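Local coordinates for putative GH105 family protein (Salmonella enterica subsp. enterica serovar Paratyphi A, PDB 3QWT) that is of unconfirmed function but, as a possible GH105 member with an alpha/alpha toroid fold, is probably a glycoside hydrolase acting on unsaturated sugar residues, at residues Asn204-His215 with Asn224-Asn234; Thr283-Tyr291 with Leu351-Leu359. All coordinates share one frame; numbering follows the deposited sequence.

Contact 1 closes a loop between helices 188-205 and 231-248 of the alpha/alpha toroid, and contact 2 sets the loop before helix 294-309 against the short helix 351-355. Their centres lie 14 Å apart and they touch directly. His215 ND1 of contact 1 is 2.7 Å from Tyr354 OH of contact 2, a probable hydrogen bond, and Arg229 NH1 makes a salt bridge of 3.0 Å with Asp286 OD2. Ala228 CB also packs on Tyr354 CE2. Both contacts thus belong to one continuous cluster of inter-helix loops. A glycerol, probably from the crystallisation liquor, lies about 6 Å from the side chain of Trp230 in contact 1.

Contact 1. Residues Asn204-His215 with Asn224-Asn234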
loop_
_atom_site.group_PDB
_atom_site.type_symbol
_atom_site.label_atom_id
_atom_site.label_comp_id
_atom_site.label_asym_id
_atom_site.label_seq_id
_atom_site.Cartn_x
_atom_site.Cartn_y
_atom_site.Cartn_z
ATOM N N ASN A 204 0.482 18.838 33.628
ATOM C CA ASN A 204 0.159 19.003 35.040
ATOM C C ASN A 204 1.361 19.034 35.976
ATOM O O ASN A 204 1.268 19.556 37.088
ATOM C CB ASN A 204 -0.815 17.906 35.511
ATOM C CG ASN A 204 -2.235 18.110 34.996
ATOM O OD1 ASN A 204 -2.643 19.225 34.657
ATOM N ND2 ASN A 204 -3.001 17.022 34.949
ATOM N N LEU A 205 2.485 18.479 35.537
ATOM C CA LEU A 205 3.605 18.273 36.451
ATOM C C LEU A 205 4.862 19.063 36.090
ATOM O O LEU A 205 5.626 19.439 36.973
ATOM C CB LEU A 205 3.918 16.788 36.585
ATOM C CG LEU A 205 2.781 15.990 37.233
ATOM C CD1 LEU A 205 2.884 14.494 36.911
ATOM C CD2 LEU A 205 2.724 16.215 38.757
HETATM N N MSE A 206 5.077 19.318 34.803
HETATM C CA MSE A 206 6.234 20.095 34.402
HETATM C C MSE A 206 6.144 21.528 34.936
HETATM O O MSE A 206 5.084 22.155 34.935
HETATM C CB MSE A 206 6.386 20.115 32.884
HETATM C CG MSE A 206 7.566 20.969 32.413
HETATM SE SE MSE A 206 7.585 21.341 30.482
HETATM C CE MSE A 206 9.058 22.634 30.561
ATOM N N ASP A 207 7.274 22.046 35.380
ATOM C CA ASP A 207 7.352 23.429 35.831
ATOM C C ASP A 207 8.021 24.248 34.744
ATOM O O ASP A 207 9.246 24.261 34.647
ATOM C CB ASP A 207 8.189 23.504 37.094
ATOM C CG ASP A 207 8.417 24.923 37.550
ATOM O OD1 ASP A 207 7.535 25.762 37.294
ATOM O OD2 ASP A 207 9.470 25.185 38.160
ATOM N N LYS A 208 7.228 24.908 33.907
ATOM C CA LYS A 208 7.800 25.689 32.819
ATOM C C LYS A 208 8.815 26.710 33.368
ATOM O O LYS A 208 9.737 27.106 32.667
ATOM C CB LYS A 208 6.699 26.403 32.047
ATOM C CG LYS A 208 5.906 27.352 32.927
ATOM C CD LYS A 208 4.707 27.932 32.196
ATOM C CE LYS A 208 3.712 28.477 33.195
ATOM N NZ LYS A 208 2.778 29.399 32.544
ATOM N N GLU A 209 8.661 27.107 34.629
ATOM C CA GLU A 209 9.558 28.098 35.219
ATOM C C GLU A 209 11.020 27.647 35.295
ATOM O O GLU A 209 11.934 28.471 35.158
ATOM C CB GLU A 209 9.059 28.553 36.592
ATOM C CG GLU A 209 7.918 29.562 36.515
ATOM C CD GLU A 209 7.715 30.324 37.816
ATOM O OE1 GLU A 209 6.651 30.971 37.959
ATOM O OE2 GLU A 209 8.622 30.278 38.686
ATOM N N THR A 210 11.241 26.347 35.479
ATOM C CA THR A 210 12.591 25.843 35.728
ATOM C C THR A 210 13.025 24.734 34.786
ATOM O O THR A 210 14.206 24.452 34.671
ATOM C CB THR A 210 12.724 25.292 37.159
ATOM O OG1 THR A 210 11.894 24.131 37.303
ATOM C CG2 THR A 210 12.298 26.328 38.165
ATOM N N GLY A 211 12.075 24.087 34.123
ATOM C CA GLY A 211 12.403 22.957 33.276
ATOM C C GLY A 211 12.358 21.655 34.051
ATOM O O GLY A 211 12.264 20.566 33.473
ATOM N N LEU A 212 12.419 21.762 35.372
ATOM C CA LEU A 212 12.288 20.584 36.218
ATOM C C LEU A 212 10.799 20.285 36.441
ATOM O O LEU A 212 9.940 21.047 35.994
ATOM C CB LEU A 212 13.028 20.794 37.547
ATOM C CG LEU A 212 14.522 21.089 37.366
ATOM C CD1 LEU A 212 15.189 21.611 38.660
ATOM C CD2 LEU A 212 15.264 19.870 36.810
ATOM N N TRP A 213 10.499 19.195 37.145
ATOM C CA TRP A 213 9.115 18.772 37.357
ATOM C C TRP A 213 8.669 18.791 38.820
ATOM O O TRP A 213 9.465 18.570 39.731
ATOM C CB TRP A 213 8.923 17.349 36.839
ATOM C CG TRP A 213 8.799 17.236 35.356
ATOM C CD1 TRP A 213 9.589 17.818 34.418
ATOM C CD2 TRP A 213 7.843 16.440 34.646
ATOM N NE1 TRP A 213 9.168 17.453 33.151
ATOM C CE2 TRP A 213 8.102 16.606 33.270
ATOM C CE3 TRP A 213 6.783 15.618 35.043
ATOM C CZ2 TRP A 213 7.338 15.970 32.284
ATOM C CZ3 TRP A 213 6.026 14.984 34.071
ATOM C CH2 TRP A 213 6.304 15.171 32.699
ATOM N N PHE A 214 7.378 19.020 39.035
ATOM C CA PHE A 214 6.808 18.860 40.357
ATOM C C PHE A 214 6.464 17.398 40.625
ATOM O O PHE A 214 6.083 16.658 39.712
ATOM C CB PHE A 214 5.570 19.738 40.503
ATOM C CG PHE A 214 5.875 21.205 40.426
ATOM C CD1 PHE A 214 6.693 21.798 41.368
ATOM C CD2 PHE A 214 5.370 21.982 39.399
ATOM C CE1 PHE A 214 6.991 23.164 41.291
ATOM C CE2 PHE A 214 5.667 23.341 39.322
ATOM C CZ PHE A 214 6.478 23.926 40.269
ATOM N N HIS A 215 6.576 16.983 41.874
ATOM C CA HIS A 215 6.299 15.588 42.194
ATOM C C HIS A 215 4.858 15.189 41.861
ATOM O O HIS A 215 4.633 14.208 41.147
ATOM C CB HIS A 215 6.619 15.259 43.660
ATOM C CG HIS A 215 6.444 13.812 43.991
ATOM N ND1 HIS A 215 6.266 13.356 45.280
ATOM C CD2 HIS A 215 6.418 12.718 43.193
ATOM C CE1 HIS A 215 6.137 12.040 45.260
ATOM N NE2 HIS A 215 6.227 11.629 44.009
ATOM N N ASN A 224 -0.221 21.563 43.053
ATOM C CA ASN A 224 0.912 20.644 43.023
ATOM C C ASN A 224 1.472 20.353 44.413
ATOM O O ASN A 224 2.684 20.194 44.579
ATOM C CB ASN A 224 2.022 21.169 42.113
ATOM C CG ASN A 224 1.646 21.106 40.635
ATOM O OD1 ASN A 224 1.271 22.111 40.042
ATOM N ND2 ASN A 224 1.727 19.912 40.044
ATOM N N PHE A 225 0.588 20.265 45.402
ATOM C CA PHE A 225 1.001 19.990 46.787
ATOM C C PHE A 225 2.095 20.955 47.230
ATOM O O PHE A 225 1.947 22.175 47.105
ATOM C CB PHE A 225 1.437 18.525 46.951
ATOM C CG PHE A 225 0.337 17.545 46.646
ATOM C CD1 PHE A 225 -0.438 17.012 47.666
ATOM C CD2 PHE A 225 0.029 17.217 45.333
ATOM C CE1 PHE A 225 -1.478 16.143 47.380
ATOM C CE2 PHE A 225 -1.005 16.343 45.042
ATOM C CZ PHE A 225 -1.759 15.802 46.067
ATOM N N ALA A 226 3.199 20.410 47.722
ATOM C CA ALA A 226 4.294 21.235 48.224
ATOM C C ALA A 226 5.117 21.878 47.104
ATOM O O ALA A 226 6.121 22.529 47.377
ATOM C CB ALA A 226 5.194 20.409 49.128
ATOM N N ASN A 227 4.694 21.705 45.853
ATOM C CA ASN A 227 5.493 22.163 44.713
ATOM C C ASN A 227 6.935 21.669 44.828
ATOM O O ASN A 227 7.882 22.417 44.610
ATOM C CB ASN A 227 5.468 23.694 44.581
ATOM C CG ASN A 227 4.106 24.232 44.157
ATOM O OD1 ASN A 227 3.116 23.509 44.107
ATOM N ND2 ASN A 227 4.057 25.514 43.861
ATOM N N ALA A 228 7.085 20.392 45.156
ATOM C CA ALA A 228 8.399 19.804 45.357
ATOM C C ALA A 228 9.090 19.438 44.048
ATOM O O ALA A 228 8.540 18.720 43.209
ATOM C CB ALA A 228 8.296 18.575 46.271
ATOM N N ARG A 229 10.301 19.941 43.864
ATOM C CA ARG A 229 11.064 19.559 42.697
ATOM C C ARG A 229 11.942 18.403 43.136
ATOM O O ARG A 229 13.151 18.539 43.334
ATOM C CB ARG A 229 11.841 20.747 42.123
ATOM C CG ARG A 229 10.909 21.862 41.690
ATOM C CD ARG A 229 11.640 23.066 41.104
ATOM N NE ARG A 229 10.689 24.085 40.668
ATOM C CZ ARG A 229 10.282 25.097 41.433
ATOM N NH1 ARG A 229 10.752 25.223 42.657
ATOM N NH2 ARG A 229 9.407 25.984 40.975
ATOM N N TRP A 230 11.295 17.257 43.294
ATOM C CA TRP A 230 11.910 16.111 43.951
ATOM C C TRP A 230 12.794 15.331 42.989
ATOM O O TRP A 230 12.421 15.083 41.846
ATOM C CB TRP A 230 10.825 15.231 44.563
ATOM C CG TRP A 230 11.312 13.964 45.174
ATOM C CD1 TRP A 230 12.258 13.842 46.135
ATOM C CD2 TRP A 230 10.839 12.635 44.899
ATOM N NE1 TRP A 230 12.426 12.520 46.462
ATOM C CE2 TRP A 230 11.562 11.758 45.723
ATOM C CE3 TRP A 230 9.881 12.106 44.025
ATOM C CZ2 TRP A 230 11.366 10.375 45.708
ATOM C CZ3 TRP A 230 9.680 10.718 44.009
ATOM C CH2 TRP A 230 10.423 9.875 44.839
ATOM N N ALA A 231 13.976 14.959 43.462
ATOM C CA ALA A 231 14.986 14.349 42.604
ATOM C C ALA A 231 14.546 13.025 41.970
ATOM O O ALA A 231 14.420 12.929 40.746
ATOM C CB ALA A 231 16.295 14.164 43.372
ATOM N N ARG A 232 14.331 11.999 42.783
ATOM C CA ARG A 232 13.989 10.695 42.218
ATOM C C ARG A 232 12.839 10.795 41.193
ATOM O O ARG A 232 12.914 10.220 40.107
ATOM C CB ARG A 232 13.718 9.641 43.306
ATOM C CG ARG A 232 13.301 8.288 42.686
ATOM C CD ARG A 232 13.764 7.074 43.486
ATOM N NE ARG A 232 13.093 6.973 44.777
ATOM C CZ ARG A 232 13.699 7.140 45.946
ATOM N NH1 ARG A 232 13.008 7.034 47.067
ATOM N NH2 ARG A 232 14.998 7.402 45.993
ATOM N N GLY A 233 11.798 11.552 41.529
ATOM C CA GLY A 233 10.655 11.711 40.651
ATOM C C GLY A 233 11.037 12.231 39.277
ATOM O O GLY A 233 10.574 11.711 38.248
ATOM N N ASN A 234 11.872 13.270 39.266
ATOM C CA ASN A 234 12.365 13.858 38.024
ATOM C C ASN A 234 13.163 12.850 37.212
ATOM O O ASN A 234 13.102 12.808 35.971
ATOM C CB ASN A 234 13.247 15.068 38.336
ATOM C CG ASN A 234 12.442 16.329 38.496
ATOM O OD1 ASN A 234 12.273 17.107 37.540
ATOM N ND2 ASN A 234 11.917 16.540 39.700
#
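Asn204, near the end of helix 188-205, offers its backbone O to Asn224 ND2 at 3.0 Å. The bond is nearly straight (171°) and lies in both the carbonyl and the amide plane; Asn224 ND2 also serves Gly216 O. After the helix, Asp207 turns its carboxylate to Arg229, whose chain is extended from CG to NE. NE and NH2 grip one oxygen side-on, NH2 at 2.9 Å from Asp207 OD2, and both meet it from above the carboxylate plane. Thr210 OG1 bonds the same OD2 and accepts from Leu212 N in an ST turn, while its CG2 lies over one face of the guanidinium. Trp213 is clasped by the amide of Asn234: its N donates to Asn234 OD1 at 2.8 Å on a lone pair, and its O receives Asn234 ND2, which is tilted from the carbonyl plane. Asn234 ND2 also reaches back to Trp230 O at 2.6 Å, tying the clasp to the start of helix 231-248. Phe214, with CG anti to the carbonyl carbon (chi1 -65°), lies alongside Arg229 and puts CE1 over the guanidinium face opposite Thr210; CD1 touches the backbone of Asn227 at its C, 3.5 Å away. His215 N donates to Ala228 O at 2.9 Å. The His215 ring receives the edge of Trp230 on one face, its centroid 4.6 Å from that of the six-membered ring and the planes at 51°, while ND1 bonds Tyr354 OH and NE2 bonds Asp169 OD2. Lys208 of a second subunit bonds Asn224 OD1, placing the subunit interface beside this loop. Asp207 OD2 thus takes three donors, and the Arg229 guanidinium, also salt-bridged through NH1 to Asp286, is shared by two carboxylates, probably stabilising all three charges.

Contact 2. Residues Thr283-Tyr291 with Leu351-Leu359; sequences TLLDDPHSY and LDFYRHIPL
Leu284 and Leu351 form the tight side of this contact, where loop 283-291 meets the short helix 351-355. The loop links helices 255-272 and 294-309 of the toroid through two type I beta turns, Leu284 to Asp287 and Asp287 to Ser290. Leu284 CG and CD2 are both 3.4 Å from Leu351 CD2, closer than usual for carbons, and Leu284 itself is strained away from a staggered rotamer (chi1 -99°). Its other branch, Leu284 CD1, rests 3.7 Å from Tyr354 CB, and CD2 also meets the aliphatic part of Arg355 at CG. Tyr354 carries its ring onward to contact 1, where its OH bonds His215. From the buried carboxylate of Asp287 a salt bridge reaches out to the partly exposed Arg355, which grips Asp287 OD2 side-on through NE (3.0 Å) and NH2 (3.2 Å). The oxygen lies in the guanidinium plane, although the two flat groups stand 76° apart. Arg355 NH1 turns to the exposed Asp352, meeting its OD1 at 2.8 Å.

Tyr291, with CG between the backbone N and the carbonyl carbon (chi1 56°), runs its ring toward Ile357, where Tyr291 OH makes a weak hydrogen bond of 2.7 Å with Ile357 O. Thr283 CG2 covers one face of this ring. The loose, solvent-side fringe consists of His289, whose ring lies near Arg355 but is doubtfully placed, and Leu359, which slides past Tyr291 in the opposite direction. Leu359 CG sits over the face opposite Thr283 CG2, with Leu359 CD2 3.5 Å from Tyr291 CE1. Tight leucine packing inside thus adjoins one guanidinium shared by Asp287 and Asp352, whose negative charges it probably offsets.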
loop_
_atom_site.group_PDB
_atom_site.type_symbol
_atom_site.label_atom_id
_atom_site.label_comp_id
_atom_site.label_asym_id
_atom_site.label_seq_id
_atom_site.Cartn_x
_atom_site.Cartn_y
_atom_site.Cartn_z
ATOM N N THR A 283 18.298 15.995 46.912
ATOM C CA THR A 283 17.021 15.285 46.949
ATOM C C THR A 283 15.856 16.246 46.727
ATOM O O THR A 283 14.819 15.873 46.165
ATOM C CB THR A 283 16.844 14.471 48.248
ATOM O OG1 THR A 283 15.803 13.509 48.068
ATOM C CG2 THR A 283 16.506 15.376 49.427
ATOM N N LEU A 284 16.026 17.487 47.170
ATOM C CA LEU A 284 15.242 18.582 46.616
ATOM C C LEU A 284 16.201 19.323 45.718
ATOM O O LEU A 284 17.142 19.962 46.203
ATOM C CB LEU A 284 14.701 19.503 47.693
ATOM C CG LEU A 284 13.260 19.351 48.175
ATOM C CD1 LEU A 284 12.521 18.243 47.456
ATOM C CD2 LEU A 284 13.227 19.157 49.685
ATOM N N LEU A 285 15.963 19.222 44.412
ATOM C CA LEU A 285 16.939 19.615 43.405
ATOM C C LEU A 285 17.355 21.069 43.502
ATOM O O LEU A 285 18.479 21.406 43.150
ATOM C CB LEU A 285 16.416 19.347 41.993
ATOM C CG LEU A 285 16.198 17.887 41.575
ATOM C CD1 LEU A 285 15.442 17.815 40.211
ATOM C CD2 LEU A 285 17.524 17.119 41.518
ATOM N N ASP A 286 16.435 21.927 43.934
ATOM C CA ASP A 286 16.697 23.364 44.037
ATOM C C ASP A 286 16.997 23.791 45.486
ATOM O O ASP A 286 16.926 24.973 45.829
ATOM C CB ASP A 286 15.529 24.168 43.445
ATOM C CG ASP A 286 14.201 23.892 44.148
ATOM O OD1 ASP A 286 14.046 22.818 44.775
ATOM O OD2 ASP A 286 13.306 24.755 44.064
ATOM N N ASP A 287 17.337 22.816 46.327
ATOM C CA ASP A 287 17.695 23.068 47.723
ATOM C C ASP A 287 19.088 22.490 48.021
ATOM O O ASP A 287 19.219 21.337 48.422
ATOM C CB ASP A 287 16.642 22.467 48.668
ATOM C CG ASP A 287 16.901 22.803 50.133
ATOM O OD1 ASP A 287 18.018 23.269 50.445
ATOM O OD2 ASP A 287 15.994 22.593 50.974
ATOM N N PRO A 288 20.132 23.304 47.835
ATOM C CA PRO A 288 21.529 22.889 47.965
ATOM C C PRO A 288 21.821 22.355 49.356
ATOM O O PRO A 288 22.906 21.831 49.590
ATOM C CB PRO A 288 22.295 24.198 47.791
ATOM C CG PRO A 288 21.351 25.111 47.111
ATOM C CD PRO A 288 20.010 24.752 47.629
ATOM N N HIS A 289 20.876 22.491 50.276
ATOM C CA HIS A 289 21.096 21.970 51.617
ATOM C C HIS A 289 20.383 20.638 51.877
ATOM O O HIS A 289 20.518 20.079 52.973
ATOM C CB HIS A 289 20.743 23.019 52.686
ATOM C CG HIS A 289 19.286 23.078 53.036
ATOM N ND1 HIS A 289 18.548 21.959 53.361
ATOM C CD2 HIS A 289 18.435 24.128 53.132
ATOM C CE1 HIS A 289 17.304 22.314 53.628
ATOM N NE2 HIS A 289 17.208 23.626 53.498
ATOM N N SER A 290 19.629 20.139 50.888
ATOM C CA SER A 290 19.027 18.813 50.990
ATOM C C SER A 290 20.186 17.875 50.964
ATOM O O SER A 290 21.225 18.210 50.407
ATOM C CB SER A 290 18.162 18.446 49.772
ATOM O OG SER A 290 17.640 19.574 49.119
ATOM N N TYR A 291 20.017 16.687 51.525
ATOM C CA TYR A 291 21.034 15.678 51.315
ATOM C C TYR A 291 21.081 15.305 49.832
ATOM O O TYR A 291 20.093 15.440 49.108
ATOM C CB TYR A 291 20.838 14.454 52.222
ATOM C CG TYR A 291 19.498 13.728 52.166
ATOM C CD1 TYR A 291 19.213 12.824 51.150
ATOM C CD2 TYR A 291 18.548 13.896 53.173
ATOM C CE1 TYR A 291 18.006 12.128 51.117
ATOM C CE2 TYR A 291 17.337 13.209 53.149
ATOM C CZ TYR A 291 17.074 12.328 52.117
ATOM O OH TYR A 291 15.883 11.646 52.080
ATOM N N LEU A 351 7.692 20.868 52.054
ATOM C CA LEU A 351 9.061 20.565 51.647
ATOM C C LEU A 351 9.822 19.722 52.673
ATOM O O LEU A 351 10.475 18.742 52.327
ATOM C CB LEU A 351 9.824 21.863 51.361
ATOM C CG LEU A 351 9.821 22.325 49.909
ATOM C CD1 LEU A 351 10.336 23.753 49.767
ATOM C CD2 LEU A 351 10.661 21.367 49.102
ATOM N N ASP A 352 9.735 20.106 53.936
ATOM C CA ASP A 352 10.406 19.351 54.982
ATOM C C ASP A 352 10.167 17.848 54.824
ATOM O O ASP A 352 11.072 17.041 55.057
ATOM C CB ASP A 352 9.949 19.830 56.361
ATOM C CG ASP A 352 10.739 21.032 56.855
ATOM O OD1 ASP A 352 11.788 21.346 56.259
ATOM O OD2 ASP A 352 10.318 21.651 57.851
ATOM N N PHE A 353 8.951 17.482 54.413
ATOM C CA PHE A 353 8.584 16.077 54.247
ATOM C C PHE A 353 9.609 15.344 53.394
ATOM O O PHE A 353 9.978 14.215 53.689
ATOM C CB PHE A 353 7.189 15.954 53.625
ATOM C CG PHE A 353 6.873 14.583 53.107
ATOM C CD1 PHE A 353 6.159 13.679 53.879
ATOM C CD2 PHE A 353 7.282 14.197 51.847
ATOM C CE1 PHE A 353 5.859 12.410 53.394
ATOM C CE2 PHE A 353 6.983 12.928 51.357
ATOM C CZ PHE A 353 6.274 12.036 52.127
ATOM N N TYR A 354 10.063 16.000 52.332
ATOM C CA TYR A 354 11.028 15.407 51.420
ATOM C C TYR A 354 12.414 15.401 52.025
ATOM O O TYR A 354 13.214 14.506 51.751
ATOM C CB TYR A 354 11.031 16.162 50.089
ATOM C CG TYR A 354 9.762 15.929 49.317
ATOM C CD1 TYR A 354 9.627 14.823 48.488
ATOM C CD2 TYR A 354 8.684 16.786 49.452
ATOM C CE1 TYR A 354 8.459 14.593 47.797
ATOM C CE2 TYR A 354 7.509 16.564 48.774
ATOM C CZ TYR A 354 7.402 15.468 47.942
ATOM O OH TYR A 354 6.236 15.242 47.259
ATOM N N ARG A 355 12.682 16.403 52.857
ATOM C CA ARG A 355 13.994 16.574 53.459
ATOM C C ARG A 355 14.342 15.466 54.448
ATOM O O ARG A 355 15.504 15.091 54.562
ATOM C CB ARG A 355 14.109 17.946 54.132
ATOM C CG ARG A 355 14.071 19.114 53.148
ATOM C CD ARG A 355 14.023 20.455 53.876
ATOM N NE ARG A 355 14.028 21.590 52.952
ATOM C CZ ARG A 355 13.073 22.517 52.892
ATOM N NH1 ARG A 355 12.022 22.451 53.704
ATOM N NH2 ARG A 355 13.165 23.514 52.019
ATOM N N HIS A 356 13.337 14.925 55.131
ATOM C CA HIS A 356 13.595 13.951 56.186
ATOM C C HIS A 356 13.232 12.488 55.859
ATOM O O HIS A 356 13.000 11.688 56.761
ATOM C CB HIS A 356 12.933 14.399 57.492
ATOM C CG HIS A 356 13.255 15.811 57.868
ATOM N ND1 HIS A 356 12.292 16.789 57.992
ATOM C CD2 HIS A 356 14.439 16.415 58.130
ATOM C CE1 HIS A 356 12.867 17.933 58.317
ATOM N NE2 HIS A 356 14.169 17.733 58.409
ATOM N N ILE A 357 13.196 12.138 54.577
ATOM C CA ILE A 357 13.018 10.742 54.182
ATOM C C ILE A 357 14.225 9.904 54.626
ATOM O O ILE A 357 15.364 10.279 54.377
ATOM C CB ILE A 357 12.851 10.605 52.642
ATOM C CG1 ILE A 357 11.616 11.365 52.163
ATOM C CG2 ILE A 357 12.772 9.145 52.228
ATOM C CD1 ILE A 357 10.317 10.742 52.590
ATOM N N PRO A 358 13.977 8.752 55.267
ATOM C CA PRO A 358 15.066 7.868 55.705
ATOM C C PRO A 358 15.913 7.326 54.551
ATOM O O PRO A 358 15.394 7.071 53.447
ATOM C CB PRO A 358 14.325 6.703 56.360
ATOM C CG PRO A 358 12.959 7.202 56.631
ATOM C CD PRO A 358 12.651 8.195 55.587
ATOM N N LEU A 359 17.202 7.132 54.819
ATOM C CA LEU A 359 18.122 6.558 53.842
ATOM C C LEU A 359 18.290 5.052 54.040
ATOM O O LEU A 359 18.390 4.581 55.171
ATOM C CB LEU A 359 19.477 7.254 53.938
ATOM C CG LEU A 359 19.427 8.761 53.703
ATOM C CD1 LEU A 359 20.687 9.444 54.199
ATOM C CD2 LEU A 359 19.192 9.066 52.231
#